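Lysine specific cysteine protease (Porphyromonas gingivalis, PDB 3KM5) cleaves proteins after lysine as a secreted cysteine protease and probable virulence factor, the domain described here being its K2 adhesin domain, a type that is haemolytic in isolation. Local coordinates at residues Y68-Y82 with E144-F158. Residues are numbered along the deposited sequence; the frame is centred on the assembly and turned at random.
Sequences YLISKDVTGATKVKY and ERTVDLPAGTKYVAF
L69 pairs with F158 and V80 with V147 at one end of a beta jelly roll, where two connections cross side by side from one sheet of the sandwich to the other. Antiparallel backbone bonds join one strand pair in each sheet, and V74 N continues the pairing into the loops by donating to K154 O (2.8 Å). S71 puts its hydroxyl in place of a carbonyl: with OG held between backbone N and carbonyl carbon (chi1 69°), it takes the V156 N-H at 3.0 Å, nearly straight (178°), and donates its own O-H to K72 O. D73 shapes the 68-82 turn, OD1 accepting T75 N in an Asx turn and T75 OG1 as well. One water bridges G76 N, A77 O and T153 O.

Between the sheets the filling is apolar. V80 CG1 meets L149 CD2 at 3.8 Å, and the other leucine methyl, CD1, rests on A77 CB. F158 points its CE1 edge over the centre of the Y82 ring in a T-shaped stack (planes at 80°). R145 CB covers the opposite face, while the tyrosine hydroxyl is hydrogen-bonded to Y95 OH. A flat ring suits this slot.

Charge lies on the other face of strand 79-82, where K79 bends at chi2 and chi3 across T146 CG2, bringing NZ into a salt bridge with D148 OD1 at 2.8 Å, from above the carboxylate plane.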
ATOM      1  N   TYR A  68      -3.333  -3.340   7.788  1.00  8.50           N
ATOM      2  CA  TYR A  68      -4.502  -2.968   6.974  1.00  6.82           C
ATOM      3  C   TYR A  68      -4.588  -1.467   6.734  1.00  8.34           C
ATOM      4  O   TYR A  68      -4.473  -0.668   7.655  1.00  8.20           O
ATOM      5  CB  TYR A  68      -5.805  -3.406   7.680  1.00  9.49           C
ATOM      6  CG  TYR A  68      -6.064  -4.891   7.870  1.00  9.69           C
ATOM      7  CD1 TYR A  68      -7.135  -5.520   7.219  1.00  9.96           C
ATOM      8  CD2 TYR A  68      -5.336  -5.604   8.760  1.00 10.85           C
ATOM      9  CE1 TYR A  68      -7.425  -6.844   7.430  1.00 10.28           C
ATOM     10  CE2 TYR A  68      -5.623  -6.957   8.977  1.00  7.39           C
ATOM     11  CZ  TYR A  68      -6.663  -7.544   8.312  1.00  9.34           C
ATOM     12  OH  TYR A  68      -6.919  -8.895   8.567  1.00 11.00           O
ATOM     13  N   LEU A  69      -4.868  -1.146   5.502  1.00  7.65           N
ATOM     14  CA  LEU A  69      -5.163   0.219   5.064  1.00  7.06           C
ATOM     15  C   LEU A  69      -6.611   0.210   4.566  1.00  8.92           C
ATOM     16  O   LEU A  69      -6.911  -0.462   3.576  1.00  8.89           O
ATOM     17  CB  LEU A  69      -4.203   0.627   3.953  1.00  7.73           C
ATOM     18  CG  LEU A  69      -4.484   1.973   3.273  1.00  7.00           C
ATOM     19  CD1 LEU A  69      -4.236   3.073   4.244  1.00 10.74           C
ATOM     20  CD2 LEU A  69      -3.571   2.130   2.116  1.00  9.36           C
ATOM     21  N   ILE A  70      -7.487   0.955   5.232  1.00  7.10           N
ATOM     22  CA  ILE A  70      -8.934   0.874   5.037  1.00  8.76           C
ATOM     23  C   ILE A  70      -9.539   2.192   4.552  1.00  9.20           C
ATOM     24  O   ILE A  70      -9.337   3.260   5.142  1.00  9.35           O
ATOM     25  CB  ILE A  70      -9.631   0.437   6.361  1.00  8.77           C
ATOM     26  CG1 ILE A  70      -9.039  -0.884   6.842  1.00  8.39           C
ATOM     27  CG2 ILE A  70     -11.148   0.288   6.209  1.00 10.22           C
ATOM     28  CD1 ILE A  70      -9.454  -1.322   8.282  1.00 11.00           C
ATOM     29  N   SER A  71     -10.266   2.106   3.445  1.00  8.17           N
ATOM     30  CA  SER A  71     -10.870   3.289   2.829  1.00  7.94           C
ATOM     31  C   SER A  71     -11.982   3.864   3.693  1.00  8.74           C
ATOM     32  O   SER A  71     -12.468   3.267   4.630  1.00 10.97           O
ATOM     33  CB  SER A  71     -11.462   2.947   1.466  1.00 10.16           C
ATOM     34  OG  SER A  71     -12.614   2.108   1.582  1.00  8.87           O
ATOM     35  N   LYS A  72     -12.410   5.059   3.307  1.00 10.38           N
ATOM     36  CA  LYS A  72     -13.675   5.631   3.734  1.00 10.82           C
ATOM     37  C   LYS A  72     -14.807   4.797   3.139  1.00 11.48           C
ATOM     38  O   LYS A  72     -14.590   3.915   2.279  1.00  9.39           O
ATOM     39  CB  LYS A  72     -13.755   7.101   3.255  1.00 11.36           C
ATOM     40  CG  LYS A  72     -13.900   7.266   1.750  1.00 14.37           C
ATOM     41  CD  LYS A  72     -13.844   8.764   1.361  1.00 18.02           C
ATOM     42  CE  LYS A  72     -13.978   8.982  -0.133  1.00 25.49           C
ATOM     43  NZ  LYS A  72     -13.984  10.436  -0.496  1.00 24.17           N
ATOM     44  N   ASP A  73     -16.030   5.084   3.575  1.00 12.59           N
ATOM     45  CA  ASP A  73     -17.223   4.473   2.992  1.00 11.72           C
ATOM     46  C   ASP A  73     -17.299   4.804   1.497  1.00 12.43           C
ATOM     47  O   ASP A  73     -17.346   5.983   1.109  1.00 14.32           O
ATOM     48  CB  ASP A  73     -18.457   4.972   3.755  1.00 13.39           C
ATOM     49  CG  ASP A  73     -19.738   4.339   3.298  1.00 15.15           C
ATOM     50  OD1 ASP A  73     -19.855   3.913   2.130  1.00 16.77           O
ATOM     51  OD2 ASP A  73     -20.670   4.260   4.131  1.00 19.71           O
ATOM     52  N   VAL A  74     -17.182   3.760   0.683  1.00 11.15           N
ATOM     53  CA  VAL A  74     -17.269   3.832  -0.772  1.00 11.70           C
ATOM     54  C   VAL A  74     -18.449   3.031  -1.321  1.00 15.24           C
ATOM     55  O   VAL A  74     -18.408   2.526  -2.468  1.00 14.01           O
ATOM     56  CB  VAL A  74     -15.915   3.450  -1.478  1.00 12.38           C
ATOM     57  CG1 VAL A  74     -14.823   4.462  -1.152  1.00 10.87           C
ATOM     58  CG2 VAL A  74     -15.454   2.022  -1.132  1.00 10.58           C
ATOM     59  N   THR A  75     -19.526   2.946  -0.529  1.00 13.07           N
ATOM     60  CA  THR A  75     -20.714   2.223  -0.978  1.00 15.46           C
ATOM     61  C   THR A  75     -21.081   2.677  -2.382  1.00 14.55           C
ATOM     62  O   THR A  75     -21.218   3.871  -2.648  1.00 14.35           O
ATOM     63  CB  THR A  75     -21.899   2.445  -0.034  1.00 15.76           C
ATOM     64  OG1 THR A  75     -21.593   1.886   1.255  1.00 15.85           O
ATOM     65  CG2 THR A  75     -23.157   1.759  -0.592  1.00 17.98           C
ATOM     66  N   GLY A  76     -21.252   1.720  -3.281  1.00 12.51           N
ATOM     67  CA  GLY A  76     -21.476   2.028  -4.705  1.00 12.98           C
ATOM     68  C   GLY A  76     -20.307   1.713  -5.628  1.00 15.32           C
ATOM     69  O   GLY A  76     -20.471   1.592  -6.849  1.00 15.40           O
ATOM     70  N   ALA A  77     -19.125   1.528  -5.037  1.00 12.27           N
ATOM     71  CA  ALA A  77     -17.945   1.209  -5.803  1.00 13.69           C
ATOM     72  C   ALA A  77     -18.086  -0.175  -6.424  1.00 11.17           C
ATOM     73  O   ALA A  77     -18.516  -1.096  -5.747  1.00 12.08           O
ATOM     74  CB  ALA A  77     -16.715   1.261  -4.890  1.00 12.91           C
ATOM     75  N   THR A  78     -17.763  -0.286  -7.708  1.00 11.29           N
ATOM     76  CA  THR A  78     -17.808  -1.510  -8.442  1.00 12.55           C
ATOM     77  C   THR A  78     -16.413  -1.985  -8.867  1.00 12.08           C
ATOM     78  O   THR A  78     -16.253  -3.154  -9.222  1.00 11.82           O
ATOM     79  CB  THR A  78     -18.672  -1.355  -9.682  1.00 13.87           C
ATOM     80  OG1 THR A  78     -18.243  -0.198 -10.426  1.00 14.51           O
ATOM     81  CG2 THR A  78     -20.142  -1.136  -9.303  1.00 14.99           C
ATOM     82  N   LYS A  79     -15.417  -1.088  -8.851  1.00  9.53           N
ATOM     83  CA  LYS A  79     -14.065  -1.393  -9.331  1.00  9.92           C
ATOM     84  C   LYS A  79     -13.089  -0.563  -8.502  1.00  9.10           C
ATOM     85  O   LYS A  79     -13.394   0.583  -8.173  1.00 11.29           O
ATOM     86  CB  LYS A  79     -13.888  -1.070 -10.817  1.00 11.28           C
ATOM     87  CG  LYS A  79     -12.832  -1.933 -11.518  1.00 17.00           C
ATOM     88  CD  LYS A  79     -13.362  -3.342 -11.833  1.00 13.86           C
ATOM     89  CE  LYS A  79     -14.007  -3.421 -13.196  1.00 20.50           C
ATOM     90  NZ  LYS A  79     -14.881  -4.640 -13.396  1.00 17.79           N
ATOM     91  N   VAL A  80     -11.930  -1.136  -8.151  1.00  9.69           N
ATOM     92  CA  VAL A  80     -10.795  -0.330  -7.691  1.00 10.01           C
ATOM     93  C   VAL A  80      -9.593  -0.607  -8.620  1.00  9.93           C
ATOM     94  O   VAL A  80      -9.302  -1.757  -8.948  1.00 11.62           O
ATOM     95  CB  VAL A  80     -10.488  -0.577  -6.172  1.00  8.73           C
ATOM     96  CG1 VAL A  80     -10.085  -2.070  -5.864  1.00 11.07           C
ATOM     97  CG2 VAL A  80      -9.428   0.414  -5.673  1.00 11.86           C
ATOM     98  N   LYS A  81      -8.977   0.451  -9.122  1.00  8.99           N
ATOM     99  CA  LYS A  81      -7.800   0.355  -9.944  1.00  8.55           C
ATOM    100  C   LYS A  81      -6.701   1.111  -9.199  1.00  9.68           C
ATOM    101  O   LYS A  81      -6.947   2.197  -8.648  1.00 11.94           O
ATOM    102  CB  LYS A  81      -8.071   0.955 -11.327  1.00  9.16           C
ATOM    103  CG  LYS A  81      -6.858   0.883 -12.250  1.00 12.87           C
ATOM    104  CD  LYS A  81      -6.144   2.157 -12.335  1.00 17.57           C
ATOM    105  CE  LYS A  81      -6.856   3.073 -13.252  1.00 15.62           C
ATOM    106  NZ  LYS A  81      -6.009   4.233 -13.605  1.00 15.46           N
ATOM    107  N   TYR A  82      -5.483   0.612  -9.203  1.00  7.88           N
ATOM    108  CA  TYR A  82      -4.421   1.228  -8.435  1.00  8.72           C
ATOM    109  C   TYR A  82      -3.087   0.824  -9.055  1.00  7.24           C
ATOM    110  O   TYR A  82      -3.029  -0.043  -9.934  1.00  9.26           O
ATOM    111  CB  TYR A  82      -4.464   0.812  -6.949  1.00  8.17           C
ATOM    112  CG  TYR A  82      -4.378  -0.688  -6.759  1.00  8.65           C
ATOM    113  CD1 TYR A  82      -3.157  -1.309  -6.525  1.00  8.14           C
ATOM    114  CD2 TYR A  82      -5.498  -1.510  -6.904  1.00  9.44           C
ATOM    115  CE1 TYR A  82      -3.062  -2.702  -6.371  1.00  8.73           C
ATOM    116  CE2 TYR A  82      -5.410  -2.888  -6.762  1.00  7.87           C
ATOM    117  CZ  TYR A  82      -4.204  -3.476  -6.500  1.00  8.90           C
ATOM    118  OH  TYR A  82      -4.164  -4.851  -6.392  1.00  9.07           O
ATOM    119  N   GLU A 144       0.085  -1.703 -12.658  1.00  9.12           N
ATOM    120  CA  GLU A 144      -1.344  -1.444 -12.600  1.00  8.60           C
ATOM    121  C   GLU A 144      -2.120  -2.715 -12.237  1.00  8.84           C
ATOM    122  O   GLU A 144      -1.813  -3.794 -12.728  1.00  9.20           O
ATOM    123  CB  GLU A 144      -1.843  -0.892 -13.946  1.00 12.08           C
ATOM    124  CG  GLU A 144      -3.321  -0.463 -13.904  1.00 10.29           C
ATOM    125  CD  GLU A 144      -3.856   0.157 -15.180  1.00 15.37           C
ATOM    126  OE1 GLU A 144      -3.120   0.289 -16.173  1.00 18.92           O
ATOM    127  OE2 GLU A 144      -5.060   0.500 -15.177  1.00 15.97           O
ATOM    128  N   ARG A 145      -3.154  -2.557 -11.434  1.00 10.61           N
ATOM    129  CA  ARG A 145      -4.128  -3.607 -11.147  1.00  8.43           C
ATOM    130  C   ARG A 145      -5.522  -3.055 -11.158  1.00  9.03           C
ATOM    131  O   ARG A 145      -5.697  -1.915 -10.774  1.00  9.52           O
ATOM    132  CB  ARG A 145      -3.855  -4.208  -9.755  1.00  9.49           C
ATOM    133  CG  ARG A 145      -2.551  -4.984  -9.645  1.00  9.83           C
ATOM    134  CD  ARG A 145      -2.581  -6.277 -10.420  1.00  9.71           C
ATOM    135  NE  ARG A 145      -1.325  -7.032 -10.371  1.00  8.56           N
ATOM    136  CZ  ARG A 145      -0.437  -7.126 -11.358  1.00 10.32           C
ATOM    137  NH1 ARG A 145      -0.554  -6.448 -12.489  1.00  8.95           N
ATOM    138  NH2 ARG A 145       0.640  -7.877 -11.198  1.00 11.40           N
ATOM    139  N   THR A 146      -6.487  -3.852 -11.594  1.00  8.73           N
ATOM    140  CA  THR A 146      -7.903  -3.499 -11.596  1.00  8.94           C
ATOM    141  C   THR A 146      -8.648  -4.695 -10.992  1.00 10.22           C
ATOM    142  O   THR A 146      -8.583  -5.808 -11.524  1.00 10.63           O
ATOM    143  CB  THR A 146      -8.372  -3.212 -13.049  1.00 10.29           C
ATOM    144  OG1 THR A 146      -7.618  -2.150 -13.620  1.00 13.81           O
ATOM    145  CG2 THR A 146      -9.842  -2.834 -13.088  1.00 13.91           C
ATOM    146  N   VAL A 147      -9.359  -4.436  -9.896  1.00  9.33           N
ATOM    147  CA  VAL A 147      -9.967  -5.483  -9.099  1.00  9.38           C
ATOM    148  C   VAL A 147     -11.468  -5.240  -9.011  1.00 12.09           C
ATOM    149  O   VAL A 147     -11.920  -4.141  -8.684  1.00 10.51           O
ATOM    150  CB  VAL A 147      -9.351  -5.500  -7.702  1.00  9.12           C
ATOM    151  CG1 VAL A 147     -10.087  -6.479  -6.779  1.00 12.03           C
ATOM    152  CG2 VAL A 147      -7.887  -5.891  -7.826  1.00 12.75           C
ATOM    153  N   ASP A 148     -12.236  -6.264  -9.338  1.00  9.07           N
ATOM    154  CA  ASP A 148     -13.687  -6.216  -9.289  1.00  9.87           C
ATOM    155  C   ASP A 148     -14.144  -6.182  -7.813  1.00 12.03           C
ATOM    156  O   ASP A 148     -13.624  -6.927  -6.999  1.00 10.81           O
ATOM    157  CB  ASP A 148     -14.298  -7.477  -9.931  1.00  9.85           C
ATOM    158  CG  ASP A 148     -14.003  -7.645 -11.402  1.00 10.36           C
ATOM    159  OD1 ASP A 148     -13.541  -6.710 -12.072  1.00 13.99           O
ATOM    160  OD2 ASP A 148     -14.301  -8.760 -11.888  1.00 12.20           O
ATOM    161  N   LEU A 149     -15.103  -5.307  -7.479  1.00  9.08           N
ATOM    162  CA  LEU A 149     -15.638  -5.241  -6.118  1.00 11.67           C
ATOM    163  C   LEU A 149     -17.043  -5.852  -6.057  1.00 10.97           C
ATOM    164  O   LEU A 149     -17.898  -5.475  -6.865  1.00 14.04           O
ATOM    165  CB  LEU A 149     -15.650  -3.813  -5.606  1.00 10.58           C
ATOM    166  CG  LEU A 149     -14.308  -3.087  -5.656  1.00  9.92           C
ATOM    167  CD1 LEU A 149     -14.488  -1.618  -5.287  1.00 11.02           C
ATOM    168  CD2 LEU A 149     -13.335  -3.741  -4.734  1.00 11.73           C
ATOM    169  N   PRO A 150     -17.255  -6.828  -5.164  1.00 11.36           N
ATOM    170  CA  PRO A 150     -18.576  -7.465  -5.040  1.00 11.47           C
ATOM    171  C   PRO A 150     -19.645  -6.463  -4.696  1.00 13.85           C
ATOM    172  O   PRO A 150     -19.385  -5.435  -4.071  1.00 12.61           O
ATOM    173  CB  PRO A 150     -18.393  -8.441  -3.882  1.00 16.02           C
ATOM    174  CG  PRO A 150     -16.924  -8.657  -3.756  1.00 19.62           C
ATOM    175  CD  PRO A 150     -16.258  -7.441  -4.280  1.00 13.89           C
ATOM    176  N   ALA A 151     -20.856  -6.759  -5.130  1.00 12.81           N
ATOM    177  CA  ALA A 151     -21.991  -5.944  -4.779  1.00 11.88           C
ATOM    178  C   ALA A 151     -22.103  -5.824  -3.266  1.00 12.97           C
ATOM    179  O   ALA A 151     -21.964  -6.798  -2.545  1.00 13.77           O
ATOM    180  CB  ALA A 151     -23.246  -6.591  -5.321  1.00 12.37           C
ATOM    181  N   GLY A 152     -22.384  -4.640  -2.800  1.00 11.97           N
ATOM    182  CA  GLY A 152     -22.474  -4.392  -1.359  1.00 13.97           C
ATOM    183  C   GLY A 152     -21.177  -3.902  -0.699  1.00 11.50           C
ATOM    184  O   GLY A 152     -21.176  -3.531   0.464  1.00 12.28           O
ATOM    185  N   THR A 153     -20.067  -3.873  -1.445  1.00 10.98           N
ATOM    186  CA  THR A 153     -18.802  -3.378  -0.893  1.00 11.88           C
ATOM    187  C   THR A 153     -19.022  -1.988  -0.298  1.00  9.83           C
ATOM    188  O   THR A 153     -19.523  -1.077  -0.965  1.00 11.49           O
ATOM    189  CB  THR A 153     -17.725  -3.319  -1.969  1.00 12.28           C
ATOM    190  OG1 THR A 153     -17.368  -4.651  -2.373  1.00 12.28           O
ATOM    191  CG2 THR A 153     -16.472  -2.561  -1.466  1.00 12.97           C
ATOM    192  N   LYS A 154     -18.603  -1.817   0.956  1.00 11.42           N
ATOM    193  CA  LYS A 154     -18.668  -0.549   1.666  1.00 10.88           C
ATOM    194  C   LYS A 154     -17.270   0.019   1.974  1.00 10.59           C
ATOM    195  O   LYS A 154     -17.042   1.214   1.890  1.00 11.70           O
ATOM    196  CB  LYS A 154     -19.450  -0.747   2.962  1.00 13.40           C
ATOM    197  CG  LYS A 154     -19.569   0.465   3.862  1.00 15.37           C
ATOM    198  CD  LYS A 154     -20.623   0.184   4.944  1.00 16.91           C
ATOM    199  CE  LYS A 154     -20.782   1.294   5.941  1.00 20.71           C
ATOM    200  NZ  LYS A 154     -21.483   0.752   7.146  1.00 19.76           N
ATOM    201  N   TYR A 155     -16.346  -0.856   2.364  1.00 10.64           N
ATOM    202  CA  TYR A 155     -14.957  -0.472   2.610  1.00  9.34           C
ATOM    203  C   TYR A 155     -14.055  -1.389   1.840  1.00 10.20           C
ATOM    204  O   TYR A 155     -14.323  -2.584   1.727  1.00 10.26           O
ATOM    205  CB  TYR A 155     -14.608  -0.550   4.106  1.00 10.77           C
ATOM    206  CG  TYR A 155     -15.482   0.281   5.028  1.00 10.09           C
ATOM    207  CD1 TYR A 155     -15.272   1.653   5.180  1.00 11.65           C
ATOM    208  CD2 TYR A 155     -16.519  -0.297   5.750  1.00 12.12           C
ATOM    209  CE1 TYR A 155     -16.046   2.410   6.029  1.00 12.01           C
ATOM    210  CE2 TYR A 155     -17.318   0.472   6.602  1.00 13.13           C
ATOM    211  CZ  TYR A 155     -17.080   1.816   6.731  1.00 12.78           C
ATOM    212  OH  TYR A 155     -17.897   2.525   7.605  1.00 15.29           O
ATOM    213  N   VAL A 156     -12.973  -0.812   1.335  1.00 10.15           N
ATOM    214  CA  VAL A 156     -11.935  -1.546   0.638  1.00  8.42           C
ATOM    215  C   VAL A 156     -10.664  -1.433   1.483  1.00 10.47           C
ATOM    216  O   VAL A 156     -10.301  -0.345   1.920  1.00 10.79           O
ATOM    217  CB  VAL A 156     -11.723  -0.977  -0.767  1.00  9.31           C
ATOM    218  CG1 VAL A 156     -10.487  -1.639  -1.444  1.00  9.65           C
ATOM    219  CG2 VAL A 156     -12.976  -1.157  -1.633  1.00 10.59           C
ATOM    220  N   ALA A 157     -10.009  -2.556   1.720  1.00  9.40           N
ATOM    221  CA  ALA A 157      -8.771  -2.584   2.475  1.00  9.36           C
ATOM    222  C   ALA A 157      -7.647  -3.163   1.641  1.00  8.18           C
ATOM    223  O   ALA A 157      -7.867  -4.070   0.837  1.00  8.69           O
ATOM    224  CB  ALA A 157      -8.941  -3.459   3.739  1.00 11.60           C
ATOM    225  N   PHE A 158      -6.442  -2.647   1.845  1.00  8.12           N
ATOM    226  CA  PHE A 158      -5.211  -3.248   1.333  1.00  6.61           C
ATOM    227  C   PHE A 158      -4.472  -3.787   2.547  1.00  9.44           C
ATOM    228  O   PHE A 158      -4.252  -3.077   3.552  1.00  9.56           O
ATOM    229  CB  PHE A 158      -4.362  -2.195   0.603  1.00  9.08           C
ATOM    230  CG  PHE A 158      -4.999  -1.676  -0.611  1.00  7.84           C
ATOM    231  CD1 PHE A 158      -4.670  -2.206  -1.857  1.00  9.63           C
ATOM    232  CD2 PHE A 158      -5.895  -0.635  -0.547  1.00 10.06           C
ATOM    233  CE1 PHE A 158      -5.271  -1.737  -3.014  1.00 10.51           C
ATOM    234  CE2 PHE A 158      -6.497  -0.153  -1.695  1.00 11.05           C
ATOM    235  CZ  PHE A 158      -6.171  -0.699  -2.949  1.00 10.33           C
TER
HETATM  236  O   HOH W   1     -20.392  -1.080  -3.520  1.00 17.81           O
HETATM  237  O   HOH W   2     -20.183  -3.608  -6.763  1.00 21.18           O